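Local coordinates for beta-n-acetylhexosaminidase (Streptococcus pneumoniae, PDB 4AZC), which probably removes terminal, non-reducing N-acetylhexosamine residues from glycans by the substrate-assisted mechanism of family 20 glycoside hydrolases, at residues A[280-285]-A[329-334]. Residues are numbered along the deposited sequence; the frame is centred on the assembly and turned at random. Where two conformers were deposited one is given.
Sequences YYILGQ and WADRPS. With NGW ((2S,3aR,5R,6S,7R,7aR)-5-(hydroxymethyl)-2-methyl-2,3a,5,6,7,7a-hexahydro-1H-pyrano[3,2-d][1,3]thiazole-6,7-diol), chain E.
Part of the wall and floor of the ligand pocket at the C-terminal end of the TIM barrel is built here, where Y280 meets W329 in an edge-to-face aromatic pair. The indole presents its NE1 corner to the phenol ring, NE1 lying 3.2 Å above the centre of the Y280 ring with the planes at 74°. One face of the W329 indole underlies the sugar ring of the bound thiazolidine, with C5 of the ligand 3.6 Å above the indole plane, while Y280 OH comes within 3.1 Å of the ligand's S1. The sulfur thus lies beside both rings, its fused ring resembling the oxazoline thought to form in family 20 catalysis.

The backbones join as a short parallel bridge about I282: W329 N donates to Y281 O (2.9 Å, 171°), and L283 N to W329 O. I282 and W329 therefore place their side chains on the same face of the sheet, on the ligand side, where I282 CD1 lies against O6 and C6. D331 follows and grips the sugar with both carboxylate oxygens, OD1 taking O4 and OD2 taking O6, each at 2.6 Å; R19 and D182 also bind the ligand.

Farther out, R332, in one of two conformers, bends at chi3 (-40°), giving two weak, tentative bonds to Q285 OE1; Q285 NE2 bonds G290 O. A water accepts the R332 N-H and donates to R332 O and to L283 O, the last at 2.8 Å.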
loop_
_atom_site.group_PDB
_atom_site.type_symbol
_atom_site.label_atom_id
_atom_site.label_comp_id
_atom_site.label_asym_id
_atom_site.label_seq_id
_atom_site.Cartn_x
_atom_site.Cartn_y
_atom_site.Cartn_z
ATOM N N TYR A 280 9.521 -8.464 -4.374
ATOM C CA TYR A 280 8.174 -9.025 -4.572
ATOM C C TYR A 280 8.055 -10.509 -4.315
ATOM O O TYR A 280 8.924 -11.298 -4.719
ATOM C CB TYR A 280 7.697 -8.822 -6.017
ATOM C CG TYR A 280 7.335 -7.417 -6.397
ATOM C CD1 TYR A 280 7.334 -6.385 -5.454
ATOM C CD2 TYR A 280 6.977 -7.120 -7.712
ATOM C CE1 TYR A 280 6.991 -5.080 -5.821
ATOM C CE2 TYR A 280 6.639 -5.842 -8.085
ATOM C CZ TYR A 280 6.646 -4.825 -7.142
ATOM O OH TYR A 280 6.304 -3.553 -7.527
ATOM N N TYR A 281 6.955 -10.873 -3.666
ATOM C CA TYR A 281 6.484 -12.252 -3.620
ATOM C C TYR A 281 5.042 -12.293 -4.115
ATOM O O TYR A 281 4.182 -11.560 -3.615
ATOM C CB TYR A 281 6.588 -12.842 -2.210
ATOM C CG TYR A 281 5.995 -14.231 -2.097
ATOM C CD1 TYR A 281 6.389 -15.252 -2.971
ATOM C CD2 TYR A 281 5.035 -14.529 -1.120
ATOM C CE1 TYR A 281 5.847 -16.539 -2.877
ATOM C CE2 TYR A 281 4.475 -15.823 -1.020
ATOM C CZ TYR A 281 4.892 -16.816 -1.901
ATOM O OH TYR A 281 4.361 -18.089 -1.814
ATOM N N ILE A 282 4.812 -13.131 -5.122
ATOM C CA ILE A 282 3.492 -13.400 -5.675
ATOM C C ILE A 282 3.057 -14.722 -5.035
ATOM O O ILE A 282 3.786 -15.717 -5.111
ATOM C CB ILE A 282 3.554 -13.524 -7.218
ATOM C CG1 ILE A 282 4.002 -12.193 -7.858
ATOM C CG2 ILE A 282 2.216 -13.989 -7.784
ATOM C CD1 ILE A 282 4.437 -12.306 -9.339
ATOM N N LEU A 283 1.897 -14.733 -4.376
ATOM C CA LEU A 283 1.448 -15.946 -3.680
ATOM C C LEU A 283 1.464 -17.173 -4.601
ATOM O O LEU A 283 0.956 -17.123 -5.726
ATOM C CB LEU A 283 0.050 -15.762 -3.087
ATOM C CG LEU A 283 -0.167 -14.614 -2.101
ATOM C CD1 LEU A 283 -1.549 -14.761 -1.495
ATOM C CD2 LEU A 283 0.903 -14.555 -1.015
ATOM N N GLY A 284 2.081 -18.251 -4.127
ATOM C CA GLY A 284 2.101 -19.516 -4.862
ATOM C C GLY A 284 3.131 -19.629 -5.968
ATOM O O GLY A 284 3.255 -20.687 -6.565
ATOM N N GLN A 285 3.864 -18.546 -6.241
ATOM C CA GLN A 285 4.909 -18.530 -7.265
ATOM C C GLN A 285 6.048 -19.452 -6.856
ATOM O O GLN A 285 6.527 -19.392 -5.717
ATOM C CB GLN A 285 5.445 -17.102 -7.474
ATOM C CG GLN A 285 6.268 -16.882 -8.749
ATOM C CD GLN A 285 5.408 -16.572 -9.969
ATOM O OE1 GLN A 285 4.182 -16.636 -9.914
ATOM N NE2 GLN A 285 6.053 -16.225 -11.074
ATOM N N TRP A 329 1.901 -9.826 -3.544
ATOM C CA TRP A 329 0.897 -9.723 -4.598
ATOM C C TRP A 329 0.131 -11.018 -4.738
ATOM O O TRP A 329 0.663 -12.101 -4.450
ATOM C CB TRP A 329 1.542 -9.367 -5.941
ATOM C CG TRP A 329 2.292 -8.075 -5.918
ATOM C CD1 TRP A 329 3.657 -7.912 -5.820
ATOM C CD2 TRP A 329 1.731 -6.755 -5.983
ATOM N NE1 TRP A 329 3.968 -6.565 -5.824
ATOM C CE2 TRP A 329 2.808 -5.836 -5.919
ATOM C CE3 TRP A 329 0.422 -6.255 -6.079
ATOM C CZ2 TRP A 329 2.618 -4.455 -5.961
ATOM C CZ3 TRP A 329 0.234 -4.867 -6.116
ATOM C CH2 TRP A 329 1.333 -3.988 -6.055
ATOM N N ALA A 330 -1.106 -10.918 -5.207
ATOM C CA ALA A 330 -1.941 -12.109 -5.378
ATOM C C ALA A 330 -2.458 -12.311 -6.810
ATOM O O ALA A 330 -3.647 -12.593 -7.012
ATOM C CB ALA A 330 -3.093 -12.102 -4.347
ATOM N N ASP A 331 -1.552 -12.197 -7.792
ATOM C CA ASP A 331 -1.868 -12.334 -9.241
ATOM C C ASP A 331 -2.780 -13.518 -9.560
ATOM O O ASP A 331 -3.686 -13.410 -10.395
ATOM C CB ASP A 331 -0.583 -12.438 -10.090
ATOM C CG ASP A 331 0.283 -11.176 -10.021
ATOM O OD1 ASP A 331 0.302 -10.511 -8.957
ATOM O OD2 ASP A 331 0.958 -10.856 -11.027
ATOM N N ARG A 332 -2.527 -14.644 -8.905
ATOM C CA ARG A 332 -3.409 -15.786 -8.990
ATOM C C ARG A 332 -4.061 -15.918 -7.620
ATOM O O ARG A 332 -3.525 -16.599 -6.752
ATOM C CB ARG A 332 -2.605 -17.030 -9.386
ATOM C CG ARG A 332 -2.048 -16.926 -10.814
ATOM C CD ARG A 332 -1.086 -18.058 -11.151
ATOM N NE ARG A 332 -0.240 -18.346 -10.006
ATOM C CZ ARG A 332 0.843 -17.648 -9.683
ATOM N NH1 ARG A 332 1.227 -16.624 -10.438
ATOM N NH2 ARG A 332 1.536 -17.974 -8.601
ATOM N N PRO A 333 -5.212 -15.235 -7.417
ATOM C CA PRO A 333 -5.822 -15.082 -6.084
ATOM C C PRO A 333 -6.341 -16.372 -5.462
ATOM O O PRO A 333 -6.612 -16.392 -4.267
ATOM C CB PRO A 333 -6.968 -14.103 -6.332
ATOM C CG PRO A 333 -7.321 -14.305 -7.760
ATOM C CD PRO A 333 -6.023 -14.563 -8.453
ATOM N N SER A 334 -6.467 -17.430 -6.262
ATOM C CA SER A 334 -6.788 -18.744 -5.718
ATOM C C SER A 334 -5.589 -19.414 -5.054
ATOM O O SER A 334 -5.759 -20.423 -4.379
ATOM C CB SER A 334 -7.378 -19.672 -6.788
ATOM O OG SER A 334 -6.437 -19.900 -7.819
HETATM O O4 NGW E . 0.634 -7.960 -8.935
HETATM C C4 NGW E . 1.449 -7.303 -9.905
HETATM C C3 NGW E . 1.054 -5.836 -9.927
HETATM C C5 NGW E . 2.919 -7.437 -9.540
HETATM O O3 NGW E . -0.352 -5.726 -10.226
HETATM C C2 NGW E . 1.935 -5.043 -10.934
HETATM N N2 NGW E . 1.773 -3.580 -10.775
HETATM C C1 NGW E . 3.448 -5.322 -10.729
HETATM C C7 NGW E . 2.319 -3.201 -9.451
HETATM C C8 NGW E . 2.568 -1.689 -9.369
HETATM S S1 NGW E . 3.844 -4.187 -9.337
HETATM O O5 NGW E . 3.794 -6.747 -10.473
HETATM C C6 NGW E . 3.382 -8.906 -9.557
HETATM O O6 NGW E . 3.177 -9.469 -10.852
HETATM O O HOH W 1 -1.052 -15.345 -6.520
#